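Long-range contact in transcriptional regulator, TetR family (Legionella pneumophila subsp. pneumophila str. Philadelphia 1, PDB 3ON4), which probably binds DNA through an N-terminal helix-turn-helix and probably regulates transcription: residues A[85-96]-A[179-190]. Sequence-based numbering, arbitrary orientation.
Sequences KEKIQKFFDAIL and LEGVRHFIDQTI
Phe92 is the knob of this interface: its side chain drops into the hole formed by Leu179, Val182, Arg183 and Ile186 on the facing helix. CG stands anti to the backbone N (chi1 -171°), and the ring reaches across so that Val182 CG1 sits squarely over one face, a CH-pi contact 3.9 Å from the ring centroid. Leu96 CD1, from the next turn of the same helix, covers the opposite face toward the rim, sandwiching the ring between two methyls. Leu96 CD2 itself meets Leu179 CD1 at 3.7 Å, the two side chains running alongside each other with opposite headings. Toward the other end, Ile88 CG2 lies on Ile186 CG2, while Ile88 CG1 meets Ile190 CD1 at 3.6 Å; Leu138 and Val141 of helix 121-144 also touch Ile88.

The two segments run nearly antiparallel, their axes 172° apart in direction, and both belong to the all-helical C-terminal domain of this TetR-family regulator. Gln158 of the second subunit packs on His184 and Phe185, and its NE2 donates to Gly181 O.

Polar groups line one flank. Gln89 NE2 donates to Asp187 OD1 (2.7 Å), approaching from above the carboxylate plane. Arg183 NE reaches the same oxygen on its syn side at 3.0 Å, forming a salt bridge within its own helix, so two donors grip OD1. The guanidinium, folded back by a bend at chi2, carries Gln89 CG over one face, toward its rim, with the amide and guanidinium planes 41° apart; Gln89 NE2 and Arg183 NH2, both donors, are close but not bonded. A water accepts from Arg183 NH1 and donates to Gln89 O and Asp93 OD1, tying the helices together. Lys85, fully extended, carries NZ over the C-terminal end of helix 177-189, where it donates to Asp187 O at 2.9 Å and more weakly to Ile190 O.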
loop_
_atom_site.group_PDB
_atom_site.type_symbol
_atom_site.label_atom_id
_atom_site.label_comp_id
_atom_site.label_asym_id
_atom_site.label_seq_id
_atom_site.Cartn_x
_atom_site.Cartn_y
_atom_site.Cartn_z
ATOM N N LYS A 85 18.532 -0.216 -17.903
ATOM C CA LYS A 85 17.111 -0.003 -18.108
ATOM C C LYS A 85 16.393 -1.327 -18.233
ATOM O O LYS A 85 15.334 -1.502 -17.657
ATOM C CB LYS A 85 16.877 0.813 -19.378
ATOM C CG LYS A 85 15.439 1.175 -19.615
ATOM C CD LYS A 85 15.345 2.153 -20.775
ATOM C CE LYS A 85 13.952 2.696 -20.907
ATOM N NZ LYS A 85 13.904 3.756 -21.946
ATOM N N GLU A 86 16.969 -2.260 -18.975
ATOM C CA GLU A 86 16.351 -3.576 -19.139
ATOM C C GLU A 86 16.300 -4.328 -17.804
ATOM O O GLU A 86 15.359 -5.070 -17.558
ATOM C CB GLU A 86 17.097 -4.394 -20.199
ATOM C CG GLU A 86 16.841 -3.948 -21.659
ATOM C CD GLU A 86 17.743 -4.631 -22.676
ATOM O OE1 GLU A 86 18.920 -4.936 -22.377
ATOM O OE2 GLU A 86 17.285 -4.840 -23.814
ATOM N N LYS A 87 17.300 -4.135 -16.948
ATOM C CA LYS A 87 17.307 -4.783 -15.616
ATOM C C LYS A 87 16.137 -4.288 -14.740
ATOM O O LYS A 87 15.470 -5.073 -14.047
ATOM C CB LYS A 87 18.652 -4.565 -14.913
ATOM C CG LYS A 87 19.824 -5.301 -15.574
ATOM C CD LYS A 87 21.151 -4.991 -14.896
ATOM C CE LYS A 87 22.291 -5.734 -15.579
ATOM N NZ LYS A 87 23.632 -5.179 -15.247
ATOM N N ILE A 88 15.886 -2.982 -14.792
ATOM C CA ILE A 88 14.758 -2.394 -14.088
ATOM C C ILE A 88 13.456 -2.922 -14.692
ATOM O O ILE A 88 12.545 -3.280 -13.959
ATOM C CB ILE A 88 14.748 -0.842 -14.156
ATOM C CG1 ILE A 88 16.039 -0.214 -13.562
ATOM C CG2 ILE A 88 13.486 -0.311 -13.467
ATOM C CD1 ILE A 88 16.437 -0.783 -12.220
ATOM N N GLN A 89 13.356 -2.968 -16.023
ATOM C CA GLN A 89 12.143 -3.513 -16.669
ATOM C C GLN A 89 11.887 -4.971 -16.248
ATOM O O GLN A 89 10.746 -5.368 -15.951
ATOM C CB GLN A 89 12.231 -3.389 -18.211
ATOM C CG GLN A 89 12.200 -1.933 -18.729
ATOM C CD GLN A 89 12.553 -1.793 -20.210
ATOM O OE1 GLN A 89 13.329 -2.580 -20.767
ATOM N NE2 GLN A 89 12.004 -0.763 -20.849
ATOM N N LYS A 90 12.948 -5.770 -16.192
ATOM C CA LYS A 90 12.809 -7.182 -15.818
ATOM C C LYS A 90 12.505 -7.351 -14.332
ATOM O O LYS A 90 11.807 -8.294 -13.940
ATOM C CB LYS A 90 14.063 -7.988 -16.199
ATOM C CG LYS A 90 14.312 -8.109 -17.680
ATOM C CD LYS A 90 13.265 -8.941 -18.441
ATOM C CE LYS A 90 13.612 -8.971 -19.933
ATOM N NZ LYS A 90 12.604 -9.650 -20.823
ATOM N N PHE A 91 13.022 -6.441 -13.509
ATOM C CA PHE A 91 12.651 -6.386 -12.096
ATOM C C PHE A 91 11.139 -6.233 -11.963
ATOM O O PHE A 91 10.503 -6.984 -11.218
ATOM C CB PHE A 91 13.387 -5.242 -11.390
ATOM C CG PHE A 91 12.675 -4.702 -10.192
ATOM C CD1 PHE A 91 12.802 -5.313 -8.955
ATOM C CD2 PHE A 91 11.893 -3.564 -10.298
ATOM C CE1 PHE A 91 12.147 -4.798 -7.854
ATOM C CE2 PHE A 91 11.246 -3.049 -9.198
ATOM C CZ PHE A 91 11.365 -3.653 -7.989
ATOM N N PHE A 92 10.552 -5.291 -12.697
ATOM C CA PHE A 92 9.097 -5.125 -12.634
ATOM C C PHE A 92 8.355 -6.371 -13.131
ATOM O O PHE A 92 7.389 -6.811 -12.484
ATOM C CB PHE A 92 8.642 -3.878 -13.383
ATOM C CG PHE A 92 7.176 -3.547 -13.176
ATOM C CD1 PHE A 92 6.616 -3.578 -11.909
ATOM C CD2 PHE A 92 6.370 -3.213 -14.247
ATOM C CE1 PHE A 92 5.256 -3.268 -11.716
ATOM C CE2 PHE A 92 5.011 -2.916 -14.057
ATOM C CZ PHE A 92 4.475 -2.931 -12.792
ATOM N N ASP A 93 8.818 -6.962 -14.235
ATOM C CA ASP A 93 8.249 -8.242 -14.719
ATOM C C ASP A 93 8.309 -9.334 -13.636
ATOM O O ASP A 93 7.336 -10.074 -13.421
ATOM C CB ASP A 93 8.946 -8.734 -15.999
ATOM C CG ASP A 93 8.663 -7.862 -17.232
ATOM O OD1 ASP A 93 7.710 -7.037 -17.258
ATOM O OD2 ASP A 93 9.403 -8.040 -18.225
ATOM N N ALA A 94 9.436 -9.426 -12.933
ATOM C CA ALA A 94 9.585 -10.409 -11.846
ATOM C C ALA A 94 8.580 -10.153 -10.705
ATOM O O ALA A 94 8.017 -11.098 -10.167
ATOM C CB ALA A 94 11.014 -10.420 -11.303
ATOM N N ILE A 95 8.345 -8.890 -10.377
ATOM C CA ILE A 95 7.365 -8.514 -9.341
ATOM C C ILE A 95 5.951 -8.877 -9.836
ATOM O O ILE A 95 5.157 -9.442 -9.090
ATOM C CB ILE A 95 7.423 -7.031 -8.990
ATOM C CG1 ILE A 95 8.772 -6.673 -8.330
ATOM C CG2 ILE A 95 6.242 -6.648 -8.051
ATOM C CD1 ILE A 95 9.082 -7.462 -7.033
ATOM N N LEU A 96 5.661 -8.599 -11.100
ATOM C CA LEU A 96 4.341 -8.944 -11.665
ATOM C C LEU A 96 4.053 -10.439 -11.553
ATOM O O LEU A 96 2.947 -10.839 -11.196
ATOM C CB LEU A 96 4.221 -8.486 -13.111
ATOM C CG LEU A 96 4.094 -6.972 -13.272
ATOM C CD1 LEU A 96 4.214 -6.581 -14.753
ATOM C CD2 LEU A 96 2.800 -6.448 -12.665
ATOM N N LEU A 179 -0.598 -0.508 -13.754
ATOM C CA LEU A 179 0.681 -1.193 -13.909
ATOM C C LEU A 179 1.416 -0.683 -15.150
ATOM O O LEU A 179 2.640 -0.593 -15.159
ATOM C CB LEU A 179 0.465 -2.701 -14.003
ATOM C CG LEU A 179 -0.272 -3.314 -12.806
ATOM C CD1 LEU A 179 -0.518 -4.790 -13.004
ATOM C CD2 LEU A 179 0.494 -3.072 -11.535
ATOM N N GLU A 180 0.659 -0.356 -16.189
ATOM C CA GLU A 180 1.251 0.232 -17.403
ATOM C C GLU A 180 1.928 1.552 -17.057
ATOM O O GLU A 180 2.970 1.866 -17.592
ATOM C CB GLU A 180 0.194 0.426 -18.487
ATOM C CG GLU A 180 -0.328 -0.886 -19.071
ATOM C CD GLU A 180 -1.478 -0.678 -20.048
ATOM O OE1 GLU A 180 -1.896 0.478 -20.240
ATOM O OE2 GLU A 180 -1.964 -1.673 -20.627
ATOM N N GLY A 181 1.324 2.301 -16.144
ATOM C CA GLY A 181 1.872 3.560 -15.646
ATOM C C GLY A 181 3.233 3.434 -14.991
ATOM O O GLY A 181 4.076 4.327 -15.125
ATOM N N VAL A 182 3.443 2.333 -14.280
ATOM C CA VAL A 182 4.732 2.046 -13.669
ATOM C C VAL A 182 5.760 1.830 -14.777
ATOM O O VAL A 182 6.859 2.395 -14.744
ATOM C CB VAL A 182 4.694 0.786 -12.810
ATOM C CG1 VAL A 182 6.072 0.566 -12.153
ATOM C CG2 VAL A 182 3.574 0.886 -11.771
ATOM N N ARG A 183 5.411 0.988 -15.738
ATOM C CA ARG A 183 6.290 0.755 -16.881
ATOM C C ARG A 183 6.565 2.027 -17.671
ATOM O O ARG A 183 7.702 2.262 -18.044
ATOM C CB ARG A 183 5.723 -0.331 -17.784
ATOM C CG ARG A 183 6.586 -0.704 -18.975
ATOM C CD ARG A 183 8.022 -1.101 -18.630
ATOM N NE ARG A 183 8.726 -1.424 -19.868
ATOM C CZ ARG A 183 8.902 -2.646 -20.375
ATOM N NH1 ARG A 183 8.481 -3.740 -19.747
ATOM N NH2 ARG A 183 9.534 -2.773 -21.532
ATOM N N HIS A 184 5.540 2.841 -17.926
ATOM C CA HIS A 184 5.720 4.128 -18.602
ATOM C C HIS A 184 6.716 5.018 -17.853
ATOM O O HIS A 184 7.569 5.633 -18.465
ATOM C CB HIS A 184 4.398 4.905 -18.725
ATOM C CG HIS A 184 3.425 4.328 -19.710
ATOM N ND1 HIS A 184 3.811 3.830 -20.939
ATOM C CD2 HIS A 184 2.076 4.201 -19.661
ATOM C CE1 HIS A 184 2.743 3.405 -21.596
ATOM N NE2 HIS A 184 1.678 3.619 -20.843
ATOM N N PHE A 185 6.597 5.100 -16.527
ATOM C CA PHE A 185 7.530 5.908 -15.742
ATOM C C PHE A 185 8.972 5.425 -15.937
ATOM O O PHE A 185 9.896 6.226 -16.128
ATOM C CB PHE A 185 7.170 5.882 -14.255
ATOM C CG PHE A 185 8.199 6.545 -13.364
ATOM C CD1 PHE A 185 8.169 7.908 -13.148
ATOM C CD2 PHE A 185 9.177 5.795 -12.725
ATOM C CE1 PHE A 185 9.115 8.529 -12.330
ATOM C CE2 PHE A 185 10.102 6.398 -11.887
ATOM C CZ PHE A 185 10.075 7.772 -11.696
ATOM N N ILE A 186 9.151 4.116 -15.897
ATOM C CA ILE A 186 10.478 3.508 -16.061
ATOM C C ILE A 186 11.047 3.880 -17.445
ATOM O O ILE A 186 12.170 4.405 -17.562
ATOM C CB ILE A 186 10.412 1.961 -15.866
ATOM C CG1 ILE A 186 10.073 1.599 -14.420
ATOM C CG2 ILE A 186 11.722 1.296 -16.270
ATOM C CD1 ILE A 186 9.652 0.106 -14.191
ATOM N N ASP A 187 10.238 3.630 -18.473
ATOM C CA ASP A 187 10.637 3.824 -19.856
ATOM C C ASP A 187 10.930 5.278 -20.164
ATOM O O ASP A 187 11.802 5.566 -20.976
ATOM C CB ASP A 187 9.537 3.335 -20.808
ATOM C CG ASP A 187 9.343 1.832 -20.771
ATOM O OD1 ASP A 187 10.187 1.130 -20.152
ATOM O OD2 ASP A 187 8.347 1.352 -21.382
ATOM N N GLN A 188 10.176 6.196 -19.561
ATOM C CA GLN A 188 10.356 7.620 -19.860
ATOM C C GLN A 188 11.455 8.275 -19.013
ATOM O O GLN A 188 12.040 9.275 -19.435
ATOM C CB GLN A 188 9.034 8.391 -19.743
ATOM C CG GLN A 188 7.930 7.922 -20.723
ATOM C CD GLN A 188 8.331 8.031 -22.191
ATOM O OE1 GLN A 188 8.675 9.112 -22.675
ATOM N NE2 GLN A 188 8.285 6.908 -22.908
ATOM N N THR A 189 11.755 7.698 -17.852
ATOM C CA THR A 189 12.677 8.324 -16.897
ATOM C C THR A 189 14.106 7.799 -17.006
ATOM O O THR A 189 15.047 8.582 -16.869
ATOM C CB THR A 189 12.187 8.179 -15.430
ATOM O OG1 THR A 189 10.823 8.608 -15.343
ATOM C CG2 THR A 189 13.040 9.038 -14.469
ATOM N N ILE A 190 14.272 6.502 -17.269
ATOM C CA ILE A 190 15.606 5.872 -17.319
ATOM C C ILE A 190 16.238 5.899 -18.712
ATOM O O ILE A 190 15.559 5.652 -19.701
ATOM C CB ILE A 190 15.553 4.400 -16.861
ATOM C CG1 ILE A 190 15.172 4.309 -15.390
ATOM C CG2 ILE A 190 16.905 3.704 -17.091
ATOM C CD1 ILE A 190 14.920 2.905 -14.945
HETATM O O HOH W 1 8.422 -4.380 -17.068
#